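Local coordinates for protein manganese lipoxygenase (Gaeumannomyces graminis, PDB 5FX8) that oxygenates linoleic and alpha-linolenic acids at a catalytic manganese centre, giving 11S- and 13R-hydroperoxy fatty acids, at residues A[63-75]-A[82-94]. Numbering follows the deposited sequence.
Sequences IARKRELFLYGPS and FYPTGELGNNISA. With NAG (2-acetamido-2-deoxy-beta-D-glucopyranose), chain J.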
# COMPACT_ATOMS: atom_id res chain seq x y z
N ILE A 63 16.88 13.28 -25.66
CA ILE A 63 16.91 11.84 -25.43
C ILE A 63 18.35 11.33 -25.35
O ILE A 63 18.69 10.51 -24.49
CB ILE A 63 16.11 11.10 -26.52
CG1 ILE A 63 14.65 11.50 -26.41
CG2 ILE A 63 16.26 9.62 -26.35
CD1 ILE A 63 13.85 11.15 -27.60
N ALA A 64 19.21 11.82 -26.23
CA ALA A 64 20.57 11.29 -26.22
C ALA A 64 21.27 11.65 -24.92
O ALA A 64 22.10 10.88 -24.43
CB ALA A 64 21.35 11.77 -27.41
N ARG A 65 20.92 12.79 -24.33
CA ARG A 65 21.53 13.18 -23.08
C ARG A 65 20.94 12.43 -21.88
O ARG A 65 21.67 12.09 -20.95
CB ARG A 65 21.43 14.69 -22.90
CG ARG A 65 22.14 15.18 -21.68
CD ARG A 65 23.39 16.01 -21.97
NE ARG A 65 23.99 16.51 -20.73
CZ ARG A 65 23.59 17.60 -20.08
NH1 ARG A 65 22.59 18.34 -20.55
NH2 ARG A 65 24.19 17.96 -18.96
N LYS A 66 19.64 12.14 -21.89
CA LYS A 66 19.11 11.18 -20.93
C LYS A 66 19.84 9.85 -21.00
O LYS A 66 20.08 9.21 -19.98
CB LYS A 66 17.62 10.96 -21.16
CG LYS A 66 16.74 12.08 -20.67
CD LYS A 66 15.32 11.62 -20.39
CE LYS A 66 14.65 11.16 -21.66
NZ LYS A 66 13.25 10.72 -21.48
N ARG A 67 20.18 9.39 -22.21
CA ARG A 67 20.86 8.09 -22.30
C ARG A 67 22.29 8.13 -21.79
O ARG A 67 22.88 7.07 -21.56
CB ARG A 67 20.85 7.57 -23.73
CG ARG A 67 19.47 7.20 -24.20
CD ARG A 67 19.37 6.93 -25.71
NE ARG A 67 20.10 5.73 -26.05
CZ ARG A 67 19.59 4.51 -26.02
NH1 ARG A 67 18.34 4.31 -25.68
NH2 ARG A 67 20.36 3.49 -26.35
N GLU A 68 22.87 9.31 -21.60
CA GLU A 68 24.20 9.32 -21.00
C GLU A 68 24.16 9.35 -19.49
O GLU A 68 25.15 9.02 -18.85
CB GLU A 68 25.00 10.52 -21.50
CG GLU A 68 25.57 10.36 -22.90
CD GLU A 68 26.29 11.61 -23.40
OE1 GLU A 68 25.70 12.73 -23.38
OE2 GLU A 68 27.45 11.46 -23.84
N LEU A 69 23.05 9.73 -18.89
CA LEU A 69 23.02 9.98 -17.47
C LEU A 69 22.09 9.06 -16.71
O LEU A 69 22.17 9.00 -15.48
CB LEU A 69 22.62 11.44 -17.20
CG LEU A 69 23.38 12.51 -17.97
CD1 LEU A 69 22.81 13.88 -17.71
CD2 LEU A 69 24.77 12.48 -17.54
N PHE A 70 21.21 8.33 -17.40
CA PHE A 70 20.29 7.39 -16.77
C PHE A 70 20.63 5.99 -17.26
O PHE A 70 20.27 5.62 -18.37
CB PHE A 70 18.88 7.80 -17.07
CG PHE A 70 17.83 6.97 -16.43
CD1 PHE A 70 17.44 5.75 -16.97
CD2 PHE A 70 17.15 7.46 -15.34
CE1 PHE A 70 16.41 5.02 -16.39
CE2 PHE A 70 16.13 6.73 -14.76
CZ PHE A 70 15.76 5.51 -15.29
N LEU A 71 21.32 5.22 -16.43
CA LEU A 71 21.98 3.99 -16.84
C LEU A 71 21.36 2.79 -16.15
O LEU A 71 20.73 2.91 -15.10
CB LEU A 71 23.48 4.04 -16.53
CG LEU A 71 24.23 5.30 -17.01
CD1 LEU A 71 25.65 5.31 -16.56
CD2 LEU A 71 24.25 5.37 -18.48
N TYR A 72 21.54 1.64 -16.77
CA TYR A 72 21.11 0.39 -16.17
C TYR A 72 22.15 -0.03 -15.15
O TYR A 72 23.31 -0.26 -15.51
CB TYR A 72 20.95 -0.70 -17.22
CG TYR A 72 19.89 -0.43 -18.23
CD1 TYR A 72 18.58 -0.24 -17.85
CD2 TYR A 72 20.20 -0.38 -19.57
CE1 TYR A 72 17.62 0.01 -18.77
CE2 TYR A 72 19.26 -0.14 -20.48
CZ TYR A 72 17.97 0.06 -20.08
OH TYR A 72 17.03 0.31 -21.02
N GLY A 73 21.74 -0.18 -13.90
CA GLY A 73 22.63 -0.61 -12.85
C GLY A 73 22.31 -2.00 -12.37
O GLY A 73 21.33 -2.61 -12.79
N PRO A 74 23.12 -2.54 -11.47
CA PRO A 74 22.85 -3.88 -10.96
C PRO A 74 21.50 -3.93 -10.27
O PRO A 74 20.98 -2.93 -9.78
CB PRO A 74 23.98 -4.12 -9.97
CG PRO A 74 25.00 -3.14 -10.34
CD PRO A 74 24.30 -1.95 -10.79
N SER A 75 20.93 -5.13 -10.26
CA SER A 75 19.70 -5.40 -9.55
C SER A 75 19.92 -5.23 -8.05
O SER A 75 20.89 -5.74 -7.49
CB SER A 75 19.23 -6.80 -9.89
OG SER A 75 18.05 -7.19 -9.21
N PHE A 82 17.43 -4.80 -13.57
CA PHE A 82 18.33 -3.67 -13.41
C PHE A 82 17.62 -2.54 -12.67
O PHE A 82 16.44 -2.29 -12.88
CB PHE A 82 18.80 -3.18 -14.79
CG PHE A 82 19.63 -4.17 -15.57
CD1 PHE A 82 20.65 -4.90 -14.97
CD2 PHE A 82 19.42 -4.35 -16.94
CE1 PHE A 82 21.41 -5.79 -15.72
CE2 PHE A 82 20.19 -5.26 -17.68
CZ PHE A 82 21.17 -5.97 -17.07
N TYR A 83 18.34 -1.86 -11.82
CA TYR A 83 17.89 -0.66 -11.14
C TYR A 83 18.66 0.53 -11.68
O TYR A 83 19.84 0.40 -12.00
CB TYR A 83 18.10 -0.77 -9.62
CG TYR A 83 17.54 0.38 -8.84
CD1 TYR A 83 16.21 0.39 -8.45
CD2 TYR A 83 18.32 1.45 -8.49
CE1 TYR A 83 15.71 1.43 -7.74
CE2 TYR A 83 17.82 2.47 -7.80
CZ TYR A 83 16.52 2.47 -7.42
OH TYR A 83 16.04 3.53 -6.71
N PRO A 84 18.01 1.68 -11.87
CA PRO A 84 18.68 2.79 -12.55
C PRO A 84 19.81 3.36 -11.74
O PRO A 84 19.69 3.59 -10.54
CB PRO A 84 17.56 3.82 -12.72
CG PRO A 84 16.58 3.47 -11.80
CD PRO A 84 16.60 1.98 -11.67
N THR A 85 20.90 3.63 -12.43
CA THR A 85 22.01 4.33 -11.81
C THR A 85 22.43 5.46 -12.73
O THR A 85 21.65 5.83 -13.60
CB THR A 85 23.15 3.35 -11.52
OG1 THR A 85 24.13 4.00 -10.72
CG2 THR A 85 23.77 2.84 -12.81
N GLY A 86 23.62 6.03 -12.55
CA GLY A 86 24.01 7.24 -13.26
C GLY A 86 23.56 8.49 -12.53
O GLY A 86 22.78 8.46 -11.59
N GLU A 87 24.05 9.63 -12.98
CA GLU A 87 23.68 10.88 -12.32
C GLU A 87 22.18 11.11 -12.37
O GLU A 87 21.57 11.51 -11.37
CB GLU A 87 24.40 12.05 -12.97
CG GLU A 87 24.15 13.37 -12.28
CD GLU A 87 24.78 14.50 -13.03
OE1 GLU A 87 25.58 14.23 -13.94
OE2 GLU A 87 24.45 15.65 -12.73
N LEU A 88 21.56 10.88 -13.52
CA LEU A 88 20.13 11.16 -13.62
C LEU A 88 19.32 10.07 -12.94
O LEU A 88 18.30 10.36 -12.30
CB LEU A 88 19.73 11.33 -15.08
CG LEU A 88 18.26 11.60 -15.39
CD1 LEU A 88 17.77 12.77 -14.64
CD2 LEU A 88 18.04 11.79 -16.88
N GLY A 89 19.77 8.82 -13.00
CA GLY A 89 19.04 7.75 -12.36
C GLY A 89 19.13 7.83 -10.85
O GLY A 89 18.20 7.46 -10.14
N ASN A 90 20.25 8.33 -10.35
CA ASN A 90 20.34 8.58 -8.93
C ASN A 90 19.52 9.80 -8.53
O ASN A 90 18.89 9.79 -7.47
CB ASN A 90 21.80 8.73 -8.53
CG ASN A 90 21.95 9.05 -7.07
OD1 ASN A 90 22.23 10.20 -6.72
ND2 ASN A 90 21.73 8.06 -6.21
N ASN A 91 19.49 10.84 -9.35
CA ASN A 91 18.62 11.97 -9.02
C ASN A 91 17.17 11.54 -8.94
O ASN A 91 16.44 11.95 -8.03
CB ASN A 91 18.78 13.09 -10.04
CG ASN A 91 19.94 14.00 -9.71
OD1 ASN A 91 20.90 13.60 -9.06
ND2 ASN A 91 19.87 15.23 -10.17
N ILE A 92 16.73 10.69 -9.88
CA ILE A 92 15.36 10.20 -9.87
C ILE A 92 15.12 9.31 -8.67
O ILE A 92 14.08 9.40 -8.00
CB ILE A 92 15.06 9.48 -11.19
CG1 ILE A 92 14.87 10.49 -12.28
CG2 ILE A 92 13.83 8.69 -11.10
CD1 ILE A 92 14.71 9.88 -13.58
N SER A 93 16.09 8.45 -8.37
CA SER A 93 15.95 7.58 -7.21
C SER A 93 15.83 8.40 -5.92
O SER A 93 15.00 8.10 -5.07
CB SER A 93 17.14 6.64 -7.15
OG SER A 93 16.83 5.55 -6.33
N ALA A 94 16.61 9.46 -5.80
CA ALA A 94 16.61 10.25 -4.58
C ALA A 94 15.37 11.13 -4.48
O ALA A 94 14.85 11.36 -3.38
CB ALA A 94 17.87 11.09 -4.52
C1 NAG J . 20.90 16.20 -9.96
C2 NAG J . 21.08 17.01 -11.24
C3 NAG J . 22.08 18.15 -11.02
C4 NAG J . 21.69 18.99 -9.81
C5 NAG J . 21.44 18.09 -8.59
C6 NAG J . 20.86 18.85 -7.41
C7 NAG J . 20.64 15.78 -13.33
C8 NAG J . 19.22 16.22 -13.20
N2 NAG J . 21.48 16.18 -12.37
O3 NAG J . 22.10 18.97 -12.19
O4 NAG J . 22.70 19.94 -9.48
O5 NAG J . 20.50 17.06 -8.91
O6 NAG J . 19.48 19.14 -7.58
O7 NAG J . 21.01 15.08 -14.28
O HOH W 1 21.55 -0.21 -9.87
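Phe70 packs its ring against Pro84, Gly89 and Ile92. Pro84 CB makes an off-centre CH-pi contact, 4.0 Å from the centroid of the Phe70 ring. Phe70 CE2 also meets Ile92 CD1 at 3.7 Å, and the two side chains cross at about a right angle. The Phe70 CG is trans to the backbone N (chi1 -177°), which carries the ring along Pro84 and onto the first turns of helix 86-94. Leu88 continues the apolar patch. Its CB lies 3.6 Å from Leu69 CB, while its CD2 branch reaches Lys66 CG and Phe70 CB.

Backbone bonds join the same segments. Leu69 O accepts the N-H of Leu88 at 2.8 Å; a weak bond from Gly89 N joins it. Leu71 and Thr85 form an antiparallel hydrogen-bonded pair, Leu71 N to Thr85 O 2.9 Å and Thr85 N to Leu71 O 2.8 Å, both nearly straight. On the face of Leu71 and Thr85, the Thr85 CG2 methyl rests on Gly73 CA. Tyr72 CB touches Phe82 CD2, with the two rings oblique at 36°. A water donates to both Pro74 O and Tyr83 O.

On the outer side, Asn91 ND2 is covalently linked to a GlcNAc. The extended Glu87 side chain accepts from this sugar, NAG N2 to Glu87 OE2 being 3.0 Å.

Outside partners hold the polar ends. Lys66 NZ forms a salt bridge with Asp310 and a cation-pi contact with Phe305, on helix 268-305, which also meets Leu88 and Ile92. Tyr72 OH bonds to Glu442, and Tyr83 OH to Tyr326 O. The arrangement is an antiparallel beta hairpin of two short strands, 71-73 and 83-85, that joins helix 56-69 to the long helix 86-124 in the N-terminal part of the lipoxygenase fold.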